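Local coordinates for ribosomal protein S2-related protein (Deinococcus radiodurans, PDB 2JH3) that binds a [4Fe-4S] cluster and carries chelatase-like CbiX domains, and may act as a sirohydrochlorin ferrochelatase, at residues P85-G99 against R103-P115. Numbering follows the deposited sequence.
Sequences PRELGLGHQGPVPTG and RVLGGRRVRYTRP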
loop_
_atom_site.group_PDB
_atom_site.type_symbol
_atom_site.label_atom_id
_atom_site.label_comp_id
_atom_site.label_asym_id
_atom_site.label_seq_id
_atom_site.Cartn_x
_atom_site.Cartn_y
_atom_site.Cartn_z
ATOM N N PRO A 85 -26.794 16.368 6.401
ATOM C CA PRO A 85 -28.124 15.820 6.164
ATOM C C PRO A 85 -28.243 15.032 4.857
ATOM O O PRO A 85 -28.804 13.961 4.856
ATOM C CB PRO A 85 -29.028 17.062 6.177
ATOM C CG PRO A 85 -28.315 18.014 6.939
ATOM C CD PRO A 85 -26.874 17.829 6.607
ATOM N N ARG A 86 -27.634 15.509 3.794
ATOM C CA ARG A 86 -27.595 14.802 2.498
ATOM C C ARG A 86 -26.868 13.452 2.572
ATOM O O ARG A 86 -27.303 12.502 2.000
ATOM C CB ARG A 86 -26.833 15.681 1.551
ATOM C CG ARG A 86 -26.852 15.407 0.144
ATOM C CD ARG A 86 -25.965 16.529 -0.471
ATOM N NE ARG A 86 -24.583 16.134 -0.309
ATOM C CZ ARG A 86 -23.477 16.849 -0.486
ATOM N NH1 ARG A 86 -23.475 18.155 -0.785
ATOM N NH2 ARG A 86 -22.315 16.161 -0.320
ATOM N N GLU A 87 -25.728 13.391 3.252
ATOM C CA GLU A 87 -24.994 12.150 3.347
ATOM C C GLU A 87 -25.677 11.167 4.315
ATOM O O GLU A 87 -25.776 9.949 4.057
ATOM C CB GLU A 87 -23.588 12.454 3.775
ATOM C CG GLU A 87 -22.818 13.286 2.741
ATOM C CD GLU A 87 -22.583 12.486 1.434
ATOM O OE1 GLU A 87 -21.933 11.414 1.490
ATOM O OE2 GLU A 87 -23.032 12.922 0.370
ATOM N N LEU A 88 -26.202 11.710 5.399
ATOM C CA LEU A 88 -26.976 10.903 6.319
ATOM C C LEU A 88 -28.271 10.426 5.715
ATOM O O LEU A 88 -28.861 9.499 6.243
ATOM C CB LEU A 88 -27.291 11.685 7.591
ATOM C CG LEU A 88 -26.449 11.701 8.852
ATOM C CD1 LEU A 88 -25.495 10.539 9.149
ATOM C CD2 LEU A 88 -25.778 13.051 9.146
ATOM N N GLY A 89 -28.766 11.083 4.665
ATOM C CA GLY A 89 -30.044 10.696 4.047
ATOM C C GLY A 89 -31.267 11.249 4.738
ATOM O O GLY A 89 -32.326 10.603 4.763
ATOM N N LEU A 90 -31.145 12.449 5.312
ATOM C CA LEU A 90 -32.220 12.986 6.165
ATOM C C LEU A 90 -33.330 13.699 5.422
ATOM O O LEU A 90 -34.401 13.924 6.015
ATOM C CB LEU A 90 -31.649 13.930 7.249
ATOM C CG LEU A 90 -30.731 13.226 8.206
ATOM C CD1 LEU A 90 -30.272 14.203 9.254
ATOM C CD2 LEU A 90 -31.449 12.008 8.823
ATOM N N GLY A 91 -33.100 14.064 4.165
ATOM C CA GLY A 91 -34.118 14.750 3.348
ATOM C C GLY A 91 -34.419 16.126 3.913
ATOM O O GLY A 91 -35.547 16.436 4.216
ATOM N N HIS A 92 -33.371 16.924 4.080
ATOM C CA HIS A 92 -33.445 18.244 4.715
ATOM C C HIS A 92 -32.333 19.123 4.212
ATOM O O HIS A 92 -31.185 18.691 4.065
ATOM C CB HIS A 92 -33.363 18.125 6.250
ATOM C CG HIS A 92 -33.563 19.440 6.951
ATOM N ND1 HIS A 92 -34.821 19.927 7.267
ATOM C CD2 HIS A 92 -32.681 20.402 7.321
ATOM C CE1 HIS A 92 -34.694 21.116 7.830
ATOM N NE2 HIS A 92 -33.410 21.424 7.867
ATOM N N GLN A 93 -32.659 20.369 3.927
ATOM C CA GLN A 93 -31.624 21.345 3.724
ATOM C C GLN A 93 -31.976 22.651 4.406
ATOM O O GLN A 93 -33.119 22.889 4.758
ATOM C CB GLN A 93 -31.343 21.527 2.240
ATOM C CG GLN A 93 -32.500 22.067 1.513
ATOM C CD GLN A 93 -32.376 21.847 0.022
ATOM O OE1 GLN A 93 -31.274 21.534 -0.488
ATOM N NE2 GLN A 93 -33.505 22.008 -0.700
ATOM N N GLY A 94 -30.985 23.486 4.613
ATOM C CA GLY A 94 -31.192 24.771 5.336
ATOM C C GLY A 94 -31.323 24.681 6.848
ATOM O O GLY A 94 -31.066 23.637 7.461
ATOM N N PRO A 95 -31.660 25.816 7.469
ATOM C CA PRO A 95 -31.730 25.996 8.897
ATOM C C PRO A 95 -32.357 24.861 9.628
ATOM O O PRO A 95 -33.442 24.443 9.285
ATOM C CB PRO A 95 -32.590 27.263 9.019
ATOM C CG PRO A 95 -31.977 28.114 7.933
ATOM C CD PRO A 95 -31.950 27.107 6.775
ATOM N N VAL A 96 -31.636 24.352 10.607
ATOM C CA VAL A 96 -32.167 23.404 11.555
ATOM C C VAL A 96 -32.617 24.189 12.809
ATOM O O VAL A 96 -31.824 24.874 13.454
ATOM C CB VAL A 96 -31.104 22.383 11.994
ATOM C CG1 VAL A 96 -31.635 21.398 13.061
ATOM C CG2 VAL A 96 -30.562 21.637 10.780
ATOM N N PRO A 97 -33.879 24.031 13.198
ATOM C CA PRO A 97 -34.400 24.783 14.333
ATOM C C PRO A 97 -33.995 24.170 15.618
ATOM O O PRO A 97 -33.615 23.005 15.640
ATOM C CB PRO A 97 -35.892 24.635 14.148
ATOM C CG PRO A 97 -36.036 23.315 13.475
ATOM C CD PRO A 97 -34.916 23.213 12.551
ATOM N N THR A 98 -34.052 24.941 16.697
ATOM C CA THR A 98 -33.785 24.419 18.039
ATOM C C THR A 98 -34.664 23.201 18.215
ATOM O O THR A 98 -35.792 23.202 17.783
ATOM C CB THR A 98 -34.118 25.491 19.123
ATOM O OG1 THR A 98 -33.314 26.651 18.895
ATOM C CG2 THR A 98 -33.889 24.997 20.537
ATOM N N GLY A 99 -34.125 22.121 18.772
ATOM C CA GLY A 99 -34.930 20.925 18.919
ATOM C C GLY A 99 -34.856 19.893 17.783
ATOM O O GLY A 99 -35.387 18.769 17.926
ATOM N N ARG A 103 -36.890 12.443 11.651
ATOM C CA ARG A 103 -37.196 11.612 10.499
ATOM C C ARG A 103 -37.346 10.143 10.945
ATOM O O ARG A 103 -36.750 9.696 11.926
ATOM C CB ARG A 103 -36.099 11.643 9.411
ATOM C CG ARG A 103 -35.836 13.003 8.746
ATOM C CD ARG A 103 -36.892 13.375 7.720
ATOM N NE ARG A 103 -36.680 14.697 7.101
ATOM C CZ ARG A 103 -37.212 15.832 7.539
ATOM N NH1 ARG A 103 -38.011 15.858 8.605
ATOM N NH2 ARG A 103 -36.969 16.950 6.893
ATOM N N VAL A 104 -38.155 9.387 10.208
ATOM C CA VAL A 104 -38.127 7.950 10.367
ATOM C C VAL A 104 -37.309 7.452 9.180
ATOM O O VAL A 104 -37.698 7.634 8.021
ATOM C CB VAL A 104 -39.496 7.304 10.412
ATOM C CG1 VAL A 104 -39.319 5.791 10.556
ATOM C CG2 VAL A 104 -40.323 7.870 11.575
ATOM N N LEU A 105 -36.143 6.889 9.471
ATOM C CA LEU A 105 -35.374 6.258 8.437
ATOM C C LEU A 105 -34.786 4.929 8.880
ATOM O O LEU A 105 -34.424 4.744 10.028
ATOM C CB LEU A 105 -34.393 7.239 7.784
ATOM C CG LEU A 105 -33.000 7.614 8.220
ATOM C CD1 LEU A 105 -32.151 7.813 6.950
ATOM C CD2 LEU A 105 -33.047 8.906 9.024
ATOM N N GLY A 106 -34.796 3.968 7.950
ATOM C CA GLY A 106 -34.797 2.547 8.320
ATOM C C GLY A 106 -35.947 2.288 9.298
ATOM O O GLY A 106 -37.053 2.858 9.159
ATOM N N GLY A 107 -35.706 1.468 10.316
ATOM C CA GLY A 107 -36.676 1.390 11.426
ATOM C C GLY A 107 -36.598 2.486 12.504
ATOM O O GLY A 107 -37.486 2.605 13.382
ATOM N N ARG A 108 -35.588 3.330 12.408
ATOM C CA ARG A 108 -35.226 4.259 13.462
ATOM C C ARG A 108 -35.896 5.629 13.363
ATOM O O ARG A 108 -36.120 6.158 12.259
ATOM C CB ARG A 108 -33.717 4.448 13.451
ATOM C CG ARG A 108 -32.966 3.129 13.474
ATOM C CD ARG A 108 -31.512 3.353 13.675
ATOM N NE ARG A 108 -30.722 2.127 13.833
ATOM C CZ ARG A 108 -30.340 1.331 12.831
ATOM N NH1 ARG A 108 -30.754 1.588 11.600
ATOM N NH2 ARG A 108 -29.578 0.252 13.071
ATOM N N ARG A 109 -36.234 6.171 14.536
ATOM C CA ARG A 109 -36.502 7.578 14.695
ATOM C C ARG A 109 -35.198 8.316 14.985
ATOM O O ARG A 109 -34.554 8.095 15.988
ATOM C CB ARG A 109 -37.413 7.786 15.854
ATOM C CG ARG A 109 -37.960 9.166 15.940
ATOM C CD ARG A 109 -38.543 9.340 17.315
ATOM N NE ARG A 109 -39.210 10.626 17.483
ATOM C CZ ARG A 109 -38.672 11.708 18.061
ATOM N NH1 ARG A 109 -37.418 11.690 18.527
ATOM N NH2 ARG A 109 -39.414 12.816 18.185
ATOM N N VAL A 110 -34.847 9.205 14.083
ATOM C CA VAL A 110 -33.626 9.973 14.139
ATOM C C VAL A 110 -33.999 11.437 14.330
ATOM O O VAL A 110 -34.786 11.983 13.548
ATOM C CB VAL A 110 -32.871 9.864 12.778
ATOM C CG1 VAL A 110 -31.510 10.516 12.860
ATOM C CG2 VAL A 110 -32.770 8.398 12.356
ATOM N N ARG A 111 -33.374 12.052 15.317
ATOM C CA ARG A 111 -33.398 13.518 15.525
ATOM C C ARG A 111 -31.985 14.086 15.308
ATOM O O ARG A 111 -31.037 13.711 15.993
ATOM C CB ARG A 111 -33.882 13.813 16.941
ATOM C CG ARG A 111 -34.176 15.241 17.219
ATOM C CD ARG A 111 -34.927 15.368 18.579
ATOM N NE ARG A 111 -34.197 16.336 19.373
ATOM C CZ ARG A 111 -33.457 16.059 20.438
ATOM N NH1 ARG A 111 -33.361 14.828 20.943
ATOM N NH2 ARG A 111 -32.819 17.064 21.003
ATOM N N TYR A 112 -31.888 14.965 14.333
ATOM C CA TYR A 112 -30.678 15.684 13.955
ATOM C C TYR A 112 -30.710 17.073 14.580
ATOM O O TYR A 112 -31.628 17.872 14.320
ATOM C CB TYR A 112 -30.590 15.748 12.434
ATOM C CG TYR A 112 -29.373 16.458 11.859
ATOM C CD1 TYR A 112 -28.114 15.880 11.912
ATOM C CD2 TYR A 112 -29.481 17.702 11.252
ATOM C CE1 TYR A 112 -27.005 16.511 11.360
ATOM C CE2 TYR A 112 -28.355 18.338 10.698
ATOM C CZ TYR A 112 -27.125 17.723 10.762
ATOM O OH TYR A 112 -25.983 18.325 10.255
ATOM N N THR A 113 -29.752 17.344 15.464
ATOM C CA THR A 113 -29.756 18.615 16.203
ATOM C C THR A 113 -28.971 19.721 15.462
ATOM O O THR A 113 -28.290 19.499 14.444
ATOM C CB THR A 113 -29.177 18.488 17.623
ATOM O OG1 THR A 113 -27.733 18.365 17.598
ATOM C CG2 THR A 113 -29.743 17.292 18.371
ATOM N N ARG A 114 -29.078 20.925 16.028
ATOM C CA ARG A 114 -28.235 22.033 15.675
ATOM C C ARG A 114 -26.854 21.648 16.073
ATOM O O ARG A 114 -26.633 20.763 16.928
ATOM C CB ARG A 114 -28.732 23.295 16.401
ATOM C CG ARG A 114 -30.046 23.732 15.852
ATOM C CD ARG A 114 -30.524 25.043 16.526
ATOM N NE ARG A 114 -29.705 26.200 16.131
ATOM C CZ ARG A 114 -29.887 27.447 16.598
ATOM N NH1 ARG A 114 -30.842 27.701 17.503
ATOM N NH2 ARG A 114 -29.079 28.418 16.204
ATOM N N PRO A 115 -25.877 22.266 15.430
ATOM C CA PRO A 115 -24.503 22.013 15.776
ATOM C C PRO A 115 -24.020 22.565 17.098
ATOM O O PRO A 115 -24.564 23.578 17.612
ATOM C CB PRO A 115 -23.749 22.630 14.621
ATOM C CG PRO A 115 -24.704 23.428 13.875
ATOM C CD PRO A 115 -26.028 23.197 14.305
HETATM O O HOH W 1 -31.078 21.456 18.382
#
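Arg114 NH1 donates to Thr98 OG1 at 3.0 Å, with the hydroxyl lying in the guanidinium plane, and its NE turns to a salt bridge with Glu76. The bond ties the loop after helix 78-88 to the segment that follows the β-hairpin 101-105/108-112, whose strand 101-105 is the outermost of the mixed sheet within this chain, in a chelatase-like CbiX domain. A type II' turn from Leu105 to Arg108 closes the hairpin, while a Schellman motif with Gly89 at C' ends the helix. The guanidinium of Arg103 binds two successive carbonyls just beyond the helix end: NH2 reaches Gly91 O at 3.1 Å, nearly straight at 163° though from above the carbonyl plane, and NE makes a weak, strongly bent bond to Leu90 O. Arg103 CG, beside the backbone N, already lies against Leu90 O, and the bend at chi2 (-77°) brings CD and NE to the same oxygen.

Between these polar ends the core is apolar. Leu90 forks: CD1 presses on Tyr112 at CB, 3.5 Å away, and CD2 meets Leu105 CD2 at the same distance, tighter than usual for carbons. With CG anti to the backbone N (chi1 -179°), the Tyr112 side chain extends toward helix 78-88; Val96 CG2 comes to its ring edge, Pro85 CG packs 3.8 Å from Tyr112 CE2, and Tyr112 OH hydrogen-bonds to Thr80 O of the helix.

At the far end of the loop Gly99 is held twice. Arg111 NE donates to Gly99 O from above the carbonyl plane, while NH2 of the same guanidinium binds Ala261 O. One water accepts from both Gly99 N and Arg114 N, each at 3.1 Å.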